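Local coordinates for CglIIR protein (Corynebacterium glutamicum, PDB 6F1S) that serves as the H subunit of the restriction endonuclease CglI, contains a DEAD-Z1 helicase-like motor and probably hydrolyses NTPs, here represented by its C-terminal domain, at residues G18-A24 against V154-P160; L35-L39 against T59-F64; E48-M54 against T91-R97. All coordinates share one frame; numbering follows the deposited sequence.

In the fold
Contacts 1 and 3 lie toward the two margins of one mixed five-stranded sheet: each joins an outermost strand, 21-23 or 49-52, to its antiparallel neighbour, and strand 126-132 runs between the two pairs. Their centres are about 13 Å apart and their nearest atoms about 7 Å. E121 is a shared neighbour, its backbone O accepting from K158 of contact 1 and its carboxylate from R93 of contact 3. Contact 2 packs helices 32-46 and 54-61, which bracket strand 49-52 in the chain. It touches contact 1 where F64 CE1 lies 3.7 Å from P155 CD, and contact 3 where I60 CD1 lies 3.8 Å from M94 SE.

Contact 1 of 3, residues G18-A24 against V154-P160; sequences GGVNYFA and VPNIKLP
The carbonyl oxygen of Y22 is gripped from strand 154-158 by I157 N at 2.7 Å, and N156 CA adds a CA-H...O contact to the same oxygen at 3.3 Å. Y22 N returns a bond to I157 O, which makes Y22 and I157 an antiparallel hydrogen-bonded pair at the margin of the mixed sheet, where the short strand 21-23 closes one side. The neighbouring F23 and N156 form a non-hydrogen-bonded pair. The two kinds of pair point to different faces: Y22 and I157 on one, with I157 resting on F76 of helix 73-86; N21, F23, N156 and K158 on the other.

On that second face two amides meet. N156 ND2 donates to N21 OD1 over 3.0 Å, almost straight at 177° about the hydrogen. The bond lies in the amide plane of N156 but reaches the N21 oxygen from above its carbonyl plane, and the two amide planes are turned 62° apart. N21 ND2 bonds to S118 OG, which fixes that amide from both ends. K158 runs extended past the same oxygen, CD 3.5 Å from N21 OD1, before its amine reaches E121 O. The F23 ring leads away from its partner N156, and its edge meets V154 CG1, 3.8 Å from CD2. Beyond the paired strands, G19 N donates to L159 O over 2.9 Å.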
ATOM      1  N   GLY A  18      -2.369 -15.924  -4.548  1.00 44.66           N
ATOM      2  CA  GLY A  18      -2.864 -14.982  -5.531  1.00 40.48           C
ATOM      3  C   GLY A  18      -4.356 -14.741  -5.402  1.00 36.48           C
ATOM      4  O   GLY A  18      -5.100 -15.625  -4.985  1.00 35.04           O
ATOM      5  N   GLY A  19      -4.793 -13.537  -5.757  1.00 33.09           N
ATOM      6  CA  GLY A  19      -6.208 -13.209  -5.754  1.00 30.53           C
ATOM      7  C   GLY A  19      -6.752 -12.768  -4.411  1.00 28.78           C
ATOM      8  O   GLY A  19      -7.959 -12.603  -4.249  1.00 29.57           O
ATOM      9  N   VAL A  20      -5.859 -12.576  -3.445  1.00 27.73           N
ATOM     10  CA  VAL A  20      -6.240 -12.144  -2.105  1.00 25.50           C
ATOM     11  C   VAL A  20      -5.594 -10.795  -1.771  1.00 25.47           C
ATOM     12  O   VAL A  20      -4.427 -10.559  -2.098  1.00 24.37           O
ATOM     13  CB  VAL A  20      -5.839 -13.204  -1.048  1.00 29.10           C
ATOM     14  CG1 VAL A  20      -6.177 -12.733   0.361  1.00 28.54           C
ATOM     15  CG2 VAL A  20      -6.520 -14.542  -1.345  1.00 28.44           C
ATOM     16  N   ASN A  21      -6.366  -9.900  -1.153  1.00 24.76           N
ATOM     17  CA  ASN A  21      -5.830  -8.643  -0.626  1.00 22.58           C
ATOM     18  C   ASN A  21      -5.080  -8.872   0.681  1.00 22.35           C
ATOM     19  O   ASN A  21      -5.540  -9.609   1.543  1.00 23.05           O
ATOM     20  CB  ASN A  21      -6.946  -7.620  -0.386  1.00 21.47           C
ATOM     21  CG  ASN A  21      -7.382  -6.902  -1.649  1.00 21.67           C
ATOM     22  OD1 ASN A  21      -6.560  -6.463  -2.454  1.00 22.02           O
ATOM     23  ND2 ASN A  21      -8.692  -6.758  -1.817  1.00 22.05           N
ATOM     24  N   TYR A  22      -3.930  -8.234   0.831  1.00 22.97           N
ATOM     25  CA  TYR A  22      -3.237  -8.218   2.115  1.00 23.83           C
ATOM     26  C   TYR A  22      -2.818  -6.793   2.422  1.00 21.68           C
ATOM     27  O   TYR A  22      -2.186  -6.143   1.594  1.00 23.25           O
ATOM     28  CB  TYR A  22      -2.006  -9.132   2.106  1.00 26.06           C
ATOM     29  CG  TYR A  22      -2.288 -10.583   1.781  1.00 27.52           C
ATOM     30  CD1 TYR A  22      -2.700 -11.471   2.768  1.00 28.92           C
ATOM     31  CD2 TYR A  22      -2.130 -11.067   0.490  1.00 28.23           C
ATOM     32  CE1 TYR A  22      -2.954 -12.803   2.473  1.00 29.82           C
ATOM     33  CE2 TYR A  22      -2.382 -12.393   0.185  1.00 29.81           C
ATOM     34  CZ  TYR A  22      -2.792 -13.257   1.179  1.00 31.21           C
ATOM     35  OH  TYR A  22      -3.042 -14.579   0.870  1.00 32.00           O
ATOM     36  N   PHE A  23      -3.171  -6.290   3.596  1.00 20.29           N
ATOM     37  CA  PHE A  23      -2.716  -4.955   3.961  1.00 20.70           C
ATOM     38  C   PHE A  23      -2.003  -4.962   5.312  1.00 21.55           C
ATOM     39  O   PHE A  23      -2.297  -5.774   6.181  1.00 23.72           O
ATOM     40  CB  PHE A  23      -3.890  -3.956   3.957  1.00 19.61           C
ATOM     41  CG  PHE A  23      -4.621  -3.842   5.272  1.00 19.34           C
ATOM     42  CD1 PHE A  23      -5.668  -4.701   5.575  1.00 17.95           C
ATOM     43  CD2 PHE A  23      -4.285  -2.851   6.188  1.00 17.78           C
ATOM     44  CE1 PHE A  23      -6.358  -4.592   6.774  1.00 18.61           C
ATOM     45  CE2 PHE A  23      -4.963  -2.734   7.390  1.00 18.71           C
ATOM     46  CZ  PHE A  23      -6.008  -3.608   7.685  1.00 19.32           C
ATOM     47  N   ALA A  24      -1.048  -4.056   5.464  1.00 20.46           N
ATOM     48  CA  ALA A  24      -0.319  -3.903   6.714  1.00 21.15           C
ATOM     49  C   ALA A  24      -1.193  -3.248   7.776  1.00 21.26           C
ATOM     50  O   ALA A  24      -1.603  -2.099   7.632  1.00 21.93           O
ATOM     51  CB  ALA A  24       0.947  -3.081   6.495  1.00 21.27           C
ATOM     52  N   VAL A 154      -0.772   3.516   4.206  1.00 15.73           N
ATOM     53  CA  VAL A 154      -1.011   2.101   4.468  1.00 15.12           C
ATOM     54  C   VAL A 154      -1.063   1.312   3.156  1.00 14.74           C
ATOM     55  O   VAL A 154      -1.848   1.630   2.265  1.00 17.97           O
ATOM     56  CB  VAL A 154      -2.317   1.887   5.256  1.00 14.78           C
ATOM     57  CG1 VAL A 154      -2.432   0.444   5.699  1.00 13.53           C
ATOM     58  CG2 VAL A 154      -2.374   2.824   6.457  1.00 14.40           C
ATOM     59  N   PRO A 155      -0.207   0.292   3.027  1.00 14.55           N
ATOM     60  CA  PRO A 155      -0.147  -0.498   1.794  1.00 14.04           C
ATOM     61  C   PRO A 155      -1.094  -1.701   1.775  1.00 14.02           C
ATOM     62  O   PRO A 155      -1.265  -2.386   2.777  1.00 14.85           O
ATOM     63  CB  PRO A 155       1.310  -0.963   1.767  1.00 13.53           C
ATOM     64  CG  PRO A 155       1.642  -1.137   3.221  1.00 13.56           C
ATOM     65  CD  PRO A 155       0.888  -0.050   3.955  1.00 14.35           C
ATOM     66  N   ASN A 156      -1.702  -1.939   0.622  1.00 13.55           N
ATOM     67  CA  ASN A 156      -2.520  -3.120   0.395  1.00 13.58           C
ATOM     68  C   ASN A 156      -2.058  -3.761  -0.899  1.00 13.96           C
ATOM     69  O   ASN A 156      -2.074  -3.127  -1.945  1.00 14.41           O
ATOM     70  CB  ASN A 156      -4.009  -2.758   0.328  1.00 13.91           C
ATOM     71  CG  ASN A 156      -4.884  -3.934  -0.082  1.00 16.12           C
ATOM     72  OD1 ASN A 156      -5.517  -4.573   0.758  1.00 19.01           O
ATOM     73  ND2 ASN A 156      -4.929  -4.220  -1.381  1.00 16.04           N
ATOM     74  N   ILE A 157      -1.625  -5.012  -0.823  1.00 15.51           N
ATOM     75  CA  ILE A 157      -1.086  -5.694  -1.990  1.00 18.53           C
ATOM     76  C   ILE A 157      -1.977  -6.850  -2.410  1.00 19.77           C
ATOM     77  O   ILE A 157      -2.700  -7.425  -1.595  1.00 19.80           O
ATOM     78  CB  ILE A 157       0.338  -6.227  -1.728  1.00 20.86           C
ATOM     79  CG1 ILE A 157       0.318  -7.213  -0.560  1.00 24.03           C
ATOM     80  CG2 ILE A 157       1.299  -5.076  -1.446  1.00 19.75           C
ATOM     81  CD1 ILE A 157       1.666  -7.794  -0.217  1.00 25.82           C
ATOM     82  N   LYS A 158      -1.922  -7.179  -3.695  1.00 21.84           N
ATOM     83  CA  LYS A 158      -2.697  -8.276  -4.245  1.00 22.51           C
ATOM     84  C   LYS A 158      -1.990  -8.813  -5.481  1.00 22.24           C
ATOM     85  O   LYS A 158      -1.747  -8.072  -6.433  1.00 22.66           O
ATOM     86  CB  LYS A 158      -4.116  -7.816  -4.581  1.00 22.47           C
ATOM     87  CG  LYS A 158      -5.009  -8.884  -5.194  1.00 25.48           C
ATOM     88  CD  LYS A 158      -6.425  -8.343  -5.378  1.00 26.82           C
ATOM     89  CE  LYS A 158      -7.358  -9.388  -5.957  1.00 28.74           C
ATOM     90  NZ  LYS A 158      -7.075  -9.632  -7.395  1.00 29.08           N
ATOM     91  N   LEU A 159      -1.636 -10.093  -5.454  1.00 22.96           N
ATOM     92  CA  LEU A 159      -0.992 -10.731  -6.600  1.00 25.40           C
ATOM     93  C   LEU A 159      -2.054 -11.252  -7.570  1.00 28.22           C
ATOM     94  O   LEU A 159      -3.159 -11.604  -7.154  1.00 27.71           O
ATOM     95  CB  LEU A 159      -0.061 -11.860  -6.135  1.00 24.52           C
ATOM     96  CG  LEU A 159       1.250 -11.440  -5.446  1.00 23.14           C
ATOM     97  CD1 LEU A 159       1.954 -12.626  -4.824  1.00 23.61           C
ATOM     98  CD2 LEU A 159       2.187 -10.747  -6.414  1.00 22.22           C
ATOM     99  N   PRO A 160      -1.729 -11.283  -8.875  1.00 31.68           N
ATOM    100  CA  PRO A 160      -2.709 -11.719  -9.880  1.00 34.57           C
ATOM    101  C   PRO A 160      -3.051 -13.206  -9.757  1.00 38.67           C
ATOM    102  O   PRO A 160      -2.220 -14.001  -9.311  1.00 38.17           O
ATOM    103  CB  PRO A 160      -2.009 -11.417 -11.210  1.00 34.05           C
ATOM    104  CG  PRO A 160      -0.551 -11.405 -10.885  1.00 33.20           C
ATOM    105  CD  PRO A 160      -0.443 -10.891  -9.481  1.00 32.11           C
TER

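Contact 2 of 3, residues L35-L39 against T59-F64; sequences LDKKL and TILNAF
L35 and F64 set their side chains at about a right angle to each other, and the two branches of the leucine divide the work. Its CG stands trans to the backbone N (chi1 180°), which carries the fork toward the 59-64 segment: CD2 lies 3.8 Å from F64 CE2, while CD1 comes equally close, 3.8 Å, to the A63 methyl CB. The type I turn from L61 to F64, closed by F64 N on L61 O at 2.9 Å, brings A63 and F64 together.

One turn further along helix 32-46, L39 and I60 meet at a slant. The methyl L39 CD2 sits beside both I60 CD1, at 4.1 Å, and I60 CG2, so a single branch touches two. At the more exposed margin K38 bends over the same isoleucine and brings NZ to 4.0 Å from I60 CG1, its amine lying against an aliphatic flank.

Inward, L39 and F64 both rest on L129 of strand 126-132 and W153 of strand 152-158; L61 turns away, against F76 of helix 73-86, while I29 of strand 28-29 lies against L35 and F64.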
ATOM      1  N   LEU A  35       8.938   9.926   1.933  1.00 22.42           N
ATOM      2  CA  LEU A  35       8.020   9.069   1.198  1.00 23.20           C
ATOM      3  C   LEU A  35       6.762   9.850   0.820  1.00 23.02           C
ATOM      4  O   LEU A  35       6.312   9.788  -0.323  1.00 23.47           O
ATOM      5  CB  LEU A  35       7.657   7.828   2.010  1.00 23.40           C
ATOM      6  CG  LEU A  35       6.690   6.896   1.274  1.00 23.28           C
ATOM      7  CD1 LEU A  35       7.338   6.344   0.007  1.00 23.20           C
ATOM      8  CD2 LEU A  35       6.207   5.779   2.183  1.00 22.39           C
ATOM      9  N   ASP A  36       6.216  10.599   1.775  1.00 24.67           N
ATOM     10  CA  ASP A  36       5.004  11.387   1.543  1.00 26.34           C
ATOM     11  C   ASP A  36       5.194  12.394   0.406  1.00 25.43           C
ATOM     12  O   ASP A  36       4.366  12.481  -0.494  1.00 25.48           O
ATOM     13  CB  ASP A  36       4.578  12.116   2.822  1.00 25.21           C
ATOM     14  CG  ASP A  36       3.168  12.666   2.738  1.00 23.82           C
ATOM     15  OD1 ASP A  36       2.269  11.943   2.254  1.00 21.97           O
ATOM     16  OD2 ASP A  36       2.961  13.828   3.149  1.00 25.81           O
ATOM     17  N   LYS A  37       6.292  13.142   0.451  1.00 26.81           N
ATOM     18  CA  LYS A  37       6.643  14.068  -0.622  1.00 28.65           C
ATOM     19  C   LYS A  37       6.743  13.333  -1.958  1.00 25.33           C
ATOM     20  O   LYS A  37       6.265  13.814  -2.985  1.00 24.82           O
ATOM     21  CB  LYS A  37       7.969  14.768  -0.305  1.00 33.29           C
ATOM     22  CG  LYS A  37       8.358  15.878  -1.273  1.00 37.70           C
ATOM     23  CD  LYS A  37       9.809  16.306  -1.059  1.00 42.20           C
ATOM     24  CE  LYS A  37      10.134  17.606  -1.786  1.00 45.84           C
ATOM     25  NZ  LYS A  37       9.449  18.774  -1.159  1.00 49.19           N
ATOM     26  N   LYS A  38       7.363  12.160  -1.924  1.00 23.98           N
ATOM     27  CA  LYS A  38       7.551  11.329  -3.108  1.00 25.10           C
ATOM     28  C   LYS A  38       6.224  10.835  -3.693  1.00 20.85           C
ATOM     29  O   LYS A  38       5.979  10.977  -4.892  1.00 19.18           O
ATOM     30  CB  LYS A  38       8.457  10.142  -2.766  1.00 27.91           C
ATOM     31  CG  LYS A  38       8.372   8.965  -3.726  1.00 33.52           C
ATOM     32  CD  LYS A  38       9.394   9.062  -4.850  1.00 39.76           C
ATOM     33  CE  LYS A  38       9.614   7.704  -5.514  1.00 39.86           C
ATOM     34  NZ  LYS A  38      10.175   6.701  -4.561  1.00 39.75           N
ATOM     35  N   LEU A  39       5.371  10.265  -2.845  1.00 17.55           N
ATOM     36  CA  LEU A  39       4.094   9.720  -3.300  1.00 16.79           C
ATOM     37  C   LEU A  39       3.138  10.822  -3.759  1.00 16.10           C
ATOM     38  O   LEU A  39       2.433  10.664  -4.757  1.00 15.82           O
ATOM     39  CB  LEU A  39       3.441   8.874  -2.198  1.00 14.81           C
ATOM     40  CG  LEU A  39       4.152   7.562  -1.837  1.00 14.92           C
ATOM     41  CD1 LEU A  39       3.405   6.814  -0.739  1.00 13.93           C
ATOM     42  CD2 LEU A  39       4.319   6.675  -3.065  1.00 13.15           C
ATOM     43  N   THR A  59      11.064  -0.073  -4.855  1.00 26.07           N
ATOM     44  CA  THR A  59      11.693   1.071  -4.206  1.00 26.03           C
ATOM     45  C   THR A  59      10.750   1.725  -3.208  1.00 25.42           C
ATOM     46  O   THR A  59      11.162   2.124  -2.117  1.00 27.19           O
ATOM     47  CB  THR A  59      12.145   2.112  -5.252  1.00 26.11           C
ATOM     48  OG1 THR A  59      13.047   1.493  -6.178  1.00 26.98           O
ATOM     49  CG2 THR A  59      12.831   3.295  -4.583  1.00 25.47           C
ATOM     50  N   ILE A  60       9.483   1.833  -3.595  1.00 22.79           N
ATOM     51  CA  ILE A  60       8.452   2.405  -2.738  1.00 21.77           C
ATOM     52  C   ILE A  60       8.175   1.490  -1.549  1.00 22.28           C
ATOM     53  O   ILE A  60       8.075   1.946  -0.409  1.00 23.82           O
ATOM     54  CB  ILE A  60       7.152   2.648  -3.531  1.00 19.90           C
ATOM     55  CG1 ILE A  60       7.345   3.820  -4.499  1.00 18.63           C
ATOM     56  CG2 ILE A  60       5.978   2.888  -2.597  1.00 18.00           C
ATOM     57  CD1 ILE A  60       6.246   3.956  -5.523  1.00 17.73           C
ATOM     58  N   LEU A  61       8.080   0.191  -1.820  1.00 21.65           N
ATOM     59  CA  LEU A  61       7.848  -0.792  -0.770  1.00 23.66           C
ATOM     60  C   LEU A  61       8.986  -0.811   0.251  1.00 26.49           C
ATOM     61  O   LEU A  61       8.748  -0.994   1.446  1.00 28.35           O
ATOM     62  CB  LEU A  61       7.650  -2.186  -1.382  1.00 24.30           C
ATOM     63  CG  LEU A  61       6.354  -2.390  -2.180  1.00 23.86           C
ATOM     64  CD1 LEU A  61       6.314  -3.765  -2.836  1.00 22.82           C
ATOM     65  CD2 LEU A  61       5.128  -2.188  -1.300  1.00 21.15           C
ATOM     66  N   ASN A  62      10.218  -0.606  -0.214  1.00 26.54           N
ATOM     67  CA  ASN A  62      11.382  -0.579   0.674  1.00 27.15           C
ATOM     68  C   ASN A  62      11.338   0.560   1.679  1.00 24.91           C
ATOM     69  O   ASN A  62      12.055   0.542   2.672  1.00 25.66           O
ATOM     70  CB  ASN A  62      12.677  -0.475  -0.129  1.00 29.76           C
ATOM     71  CG  ASN A  62      13.060  -1.779  -0.783  1.00 31.32           C
ATOM     72  OD1 ASN A  62      12.822  -2.855  -0.233  1.00 34.47           O
ATOM     73  ND2 ASN A  62      13.650  -1.695  -1.967  1.00 31.49           N
ATOM     74  N   ALA A  63      10.504   1.558   1.415  1.00 22.59           N
ATOM     75  CA  ALA A  63      10.364   2.673   2.335  1.00 20.60           C
ATOM     76  C   ALA A  63       9.571   2.244   3.560  1.00 22.34           C
ATOM     77  O   ALA A  63       9.500   2.972   4.554  1.00 23.53           O
ATOM     78  CB  ALA A  63       9.702   3.847   1.652  1.00 18.55           C
ATOM     79  N   PHE A  64       8.979   1.054   3.483  1.00 22.70           N
ATOM     80  CA  PHE A  64       8.169   0.521   4.572  1.00 23.17           C
ATOM     81  C   PHE A  64       8.930  -0.494   5.412  1.00 26.42           C
ATOM     82  O   PHE A  64       9.722  -1.286   4.896  1.00 26.57           O
ATOM     83  CB  PHE A  64       6.893  -0.142   4.034  1.00 22.31           C
ATOM     84  CG  PHE A  64       5.854   0.828   3.532  1.00 21.62           C
ATOM     85  CD1 PHE A  64       4.828   1.254   4.359  1.00 20.97           C
ATOM     86  CD2 PHE A  64       5.892   1.296   2.227  1.00 21.88           C
ATOM     87  CE1 PHE A  64       3.856   2.137   3.891  1.00 20.55           C
ATOM     88  CE2 PHE A  64       4.931   2.176   1.758  1.00 21.60           C
ATOM     89  CZ  PHE A  64       3.913   2.602   2.595  1.00 20.73           C
TER

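Contact 3 of 3, residues E48-M54 against T91-R97; sequences EDSTIGM and TARMVLR
D49 and R93 each carry CG trans to the backbone N (chi1 -168° and -175°), and the arginine stays extended as far as NE, an extension that lays the guanidinium edge alongside the carboxylate, the two nearly coplanar over an antiparallel pair of strands. D49 faces V95 and T51 faces R93 in the non-hydrogen-bonded positions, which makes this salt bridge a diagonal one across the edge of the mixed sheet. It is side-on and bidentate: R93 NE meets D49 OD1 at 3.0 Å and R93 NH2 meets D49 OD2 at 2.8 Å, each on a syn lone pair. With NH1 bound to E121, the guanidinium is held at all three nitrogens.

E48 and R97 meet less regularly. Their charged planes stand 86° apart, and R97 NH1 is the nitrogen that approaches the carboxylate in this salt bridge, 3.2 Å from E48 OE1, while R97 NH2 pairs more firmly with D114. V95 CG1 lies over one face of this guanidinium, toward the rim. At the backbone, L96 N donates to E48 O over 2.8 Å, and S50 with M94 and I52 with A92 follow as hydrogen-bonded pairs.

The face of S50, I52, A92 and M94 is largely apolar. I52 CG2 packs 4.0 Å from M94 CB, and from the start of helix 54-61 the selenium of selenomethionine M54, SE, lies 4.1 Å from A92 CB; the same helix adds I57 against I52 and A92. S50 OG bonds to Y42 OH and to a water 2.7 Å away, and that water donates to M94 O at 2.9 Å.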
ATOM      1  N   GLU A  48      -3.837   9.157  -9.646  1.00 20.53           N
ATOM      2  CA  GLU A  48      -4.145   8.261  -8.539  1.00 24.90           C
ATOM      3  C   GLU A  48      -4.244   6.791  -8.965  1.00 22.51           C
ATOM      4  O   GLU A  48      -4.127   5.895  -8.136  1.00 22.16           O
ATOM      5  CB  GLU A  48      -5.448   8.700  -7.862  1.00 29.90           C
ATOM      6  CG  GLU A  48      -6.663   8.673  -8.765  1.00 36.82           C
ATOM      7  CD  GLU A  48      -7.940   9.055  -8.032  1.00 43.97           C
ATOM      8  OE1 GLU A  48      -7.881   9.289  -6.801  1.00 47.28           O
ATOM      9  OE2 GLU A  48      -9.000   9.122  -8.692  1.00 45.55           O
ATOM     10  N   ASP A  49      -4.456   6.547 -10.253  1.00 21.58           N
ATOM     11  CA  ASP A  49      -4.598   5.186 -10.766  1.00 20.04           C
ATOM     12  C   ASP A  49      -3.734   5.038 -12.009  1.00 18.97           C
ATOM     13  O   ASP A  49      -4.056   5.569 -13.065  1.00 20.46           O
ATOM     14  CB  ASP A  49      -6.066   4.869 -11.082  1.00 18.86           C
ATOM     15  CG  ASP A  49      -6.315   3.388 -11.349  1.00 20.82           C
ATOM     16  OD1 ASP A  49      -5.349   2.626 -11.572  1.00 20.44           O
ATOM     17  OD2 ASP A  49      -7.497   2.983 -11.341  1.00 22.27           O
ATOM     18  N   SER A  50      -2.631   4.313 -11.879  1.00 19.05           N
ATOM     19  CA  SER A  50      -1.653   4.240 -12.953  1.00 19.07           C
ATOM     20  C   SER A  50      -1.014   2.870 -13.027  1.00 20.33           C
ATOM     21  O   SER A  50      -1.236   2.026 -12.163  1.00 20.05           O
ATOM     22  CB  SER A  50      -0.568   5.297 -12.756  1.00 16.84           C
ATOM     23  OG  SER A  50       0.249   4.996 -11.639  1.00 13.99           O
ATOM     24  N   THR A  51      -0.218   2.648 -14.063  1.00 23.09           N
ATOM     25  CA  THR A  51       0.667   1.493 -14.062  1.00 24.70           C
ATOM     26  C   THR A  51       2.073   1.997 -13.800  1.00 23.47           C
ATOM     27  O   THR A  51       2.389   3.150 -14.079  1.00 23.42           O
ATOM     28  CB  THR A  51       0.612   0.700 -15.375  1.00 26.29           C
ATOM     29  OG1 THR A  51       1.039   1.528 -16.461  1.00 27.55           O
ATOM     30  CG2 THR A  51      -0.804   0.204 -15.629  1.00 26.90           C
ATOM     31  N   ILE A  52       2.908   1.134 -13.240  1.00 25.00           N
ATOM     32  CA  ILE A  52       4.244   1.532 -12.825  1.00 24.22           C
ATOM     33  C   ILE A  52       5.179   0.325 -12.883  1.00 24.36           C
ATOM     34  O   ILE A  52       4.763  -0.804 -12.620  1.00 25.76           O
ATOM     35  CB  ILE A  52       4.212   2.144 -11.407  1.00 22.08           C
ATOM     36  CG1 ILE A  52       5.578   2.704 -11.011  1.00 22.95           C
ATOM     37  CG2 ILE A  52       3.702   1.128 -10.398  1.00 21.46           C
ATOM     38  CD1 ILE A  52       5.597   3.357  -9.645  1.00 23.57           C
ATOM     39  N   GLY A  53       6.432   0.563 -13.262  1.00 23.57           N
ATOM     40  CA  GLY A  53       7.414  -0.500 -13.406  1.00 24.06           C
ATOM     41  C   GLY A  53       7.777  -1.175 -12.095  1.00 25.94           C
ATOM     42  O   GLY A  53       7.769  -0.545 -11.038  1.00 26.22           O
HETATM   43  N   MSE A  54       8.115  -2.459 -12.177  1.00 27.57           N
HETATM   44  CA  MSE A  54       8.399  -3.293 -11.008  1.00 29.10           C
HETATM   45  C   MSE A  54       9.442  -2.716 -10.068  1.00 31.14           C
HETATM   46  O   MSE A  54       9.243  -2.686  -8.857  1.00 31.94           O
HETATM   47  CB  MSE A  54       8.859  -4.682 -11.455  1.00 32.90           C
HETATM   48  CG  MSE A  54       7.789  -5.473 -12.174  1.00 37.17           C
HETATM   49 SE   MSE A  54       6.178  -5.637 -11.089  1.00 69.40          SE
HETATM   50  CE  MSE A  54       5.152  -6.800 -12.268  1.00 44.25           C
ATOM     51  N   THR A  91       3.592  -4.884 -15.969  1.00 33.57           N
ATOM     52  CA  THR A  91       3.706  -3.769 -15.043  1.00 31.20           C
ATOM     53  C   THR A  91       2.758  -3.957 -13.862  1.00 29.29           C
ATOM     54  O   THR A  91       1.784  -4.708 -13.941  1.00 28.48           O
ATOM     55  CB  THR A  91       3.406  -2.413 -15.732  1.00 37.69           C
ATOM     56  OG1 THR A  91       2.096  -2.442 -16.314  1.00 37.36           O
ATOM     57  CG2 THR A  91       4.429  -2.122 -16.819  1.00 38.20           C
ATOM     58  N   ALA A  92       3.056  -3.274 -12.765  1.00 26.09           N
ATOM     59  CA  ALA A  92       2.171  -3.271 -11.615  1.00 25.47           C
ATOM     60  C   ALA A  92       1.190  -2.117 -11.725  1.00 23.95           C
ATOM     61  O   ALA A  92       1.474  -1.103 -12.364  1.00 23.67           O
ATOM     62  CB  ALA A  92       2.967  -3.176 -10.317  1.00 24.27           C
ATOM     63  N   ARG A  93       0.025  -2.291 -11.114  1.00 22.63           N
ATOM     64  CA  ARG A  93      -0.958  -1.224 -11.008  1.00 20.47           C
ATOM     65  C   ARG A  93      -0.867  -0.602  -9.617  1.00 18.95           C
ATOM     66  O   ARG A  93      -0.779  -1.312  -8.612  1.00 18.53           O
ATOM     67  CB  ARG A  93      -2.365  -1.758 -11.282  1.00 20.87           C
ATOM     68  CG  ARG A  93      -3.457  -0.700 -11.315  1.00 20.53           C
ATOM     69  CD  ARG A  93      -4.788  -1.331 -11.676  1.00 20.52           C
ATOM     70  NE  ARG A  93      -5.887  -0.371 -11.690  1.00 20.04           N
ATOM     71  CZ  ARG A  93      -7.171  -0.706 -11.793  1.00 20.69           C
ATOM     72  NH1 ARG A  93      -7.524  -1.983 -11.888  1.00 20.28           N
ATOM     73  NH2 ARG A  93      -8.103   0.238 -11.797  1.00 19.83           N
HETATM   74  N   MSE A  94      -0.863   0.724  -9.563  1.00 17.96           N
HETATM   75  CA  MSE A  94      -0.765   1.416  -8.284  1.00 16.48           C
HETATM   76  C   MSE A  94      -1.880   2.443  -8.120  1.00 14.77           C
HETATM   77  O   MSE A  94      -2.106   3.291  -8.991  1.00 13.21           O
HETATM   78  CB  MSE A  94       0.600   2.094  -8.124  1.00 15.09           C
HETATM   79  CG  MSE A  94       0.781   2.720  -6.744  1.00 14.35           C
HETATM   80 SE   MSE A  94       2.621   3.226  -6.293  1.00 36.63          SE
HETATM   81  CE  MSE A  94       2.749   4.884  -7.313  1.00  8.59           C
ATOM     82  N   VAL A  95      -2.573   2.343  -6.990  1.00 12.79           N
ATOM     83  CA  VAL A  95      -3.665   3.242  -6.664  1.00 12.24           C
ATOM     84  C   VAL A  95      -3.318   4.021  -5.397  1.00 12.20           C
ATOM     85  O   VAL A  95      -3.005   3.434  -4.360  1.00 13.20           O
ATOM     86  CB  VAL A  95      -4.994   2.472  -6.481  1.00 12.83           C
ATOM     87  CG1 VAL A  95      -6.114   3.404  -6.050  1.00 10.46           C
ATOM     88  CG2 VAL A  95      -5.363   1.741  -7.771  1.00 12.05           C
ATOM     89  N   LEU A  96      -3.350   5.346  -5.503  1.00 12.96           N
ATOM     90  CA  LEU A  96      -3.056   6.235  -4.387  1.00 13.43           C
ATOM     91  C   LEU A  96      -4.314   6.983  -3.985  1.00 15.42           C
ATOM     92  O   LEU A  96      -4.885   7.708  -4.797  1.00 14.87           O
ATOM     93  CB  LEU A  96      -1.959   7.244  -4.752  1.00 13.20           C
ATOM     94  CG  LEU A  96      -0.639   6.738  -5.333  1.00 13.55           C
ATOM     95  CD1 LEU A  96       0.286   7.910  -5.667  1.00 13.64           C
ATOM     96  CD2 LEU A  96       0.042   5.773  -4.381  1.00 12.42           C
ATOM     97  N   ARG A  97      -4.747   6.801  -2.741  1.00 15.62           N
ATOM     98  CA  ARG A  97      -5.896   7.531  -2.208  1.00 14.66           C
ATOM     99  C   ARG A  97      -5.462   8.421  -1.055  1.00 16.08           C
ATOM    100  O   ARG A  97      -4.713   7.992  -0.172  1.00 17.28           O
ATOM    101  CB  ARG A  97      -6.987   6.573  -1.721  1.00 15.02           C
ATOM    102  CG  ARG A  97      -7.410   5.524  -2.719  1.00 15.46           C
ATOM    103  CD  ARG A  97      -8.222   6.107  -3.850  1.00 13.58           C
ATOM    104  NE  ARG A  97      -8.776   5.033  -4.663  1.00 14.34           N
ATOM    105  CZ  ARG A  97      -9.078   5.147  -5.948  1.00 15.95           C
ATOM    106  NH1 ARG A  97      -8.874   6.296  -6.579  1.00 20.29           N
ATOM    107  NH2 ARG A  97      -9.570   4.108  -6.605  1.00 13.21           N
TER
HETATM  108  O   HOH W   1      -9.689   4.695  -9.961  1.00 43.19           O
HETATM  109  O   HOH W   2      -0.911   5.912  -9.331  1.00 14.01           O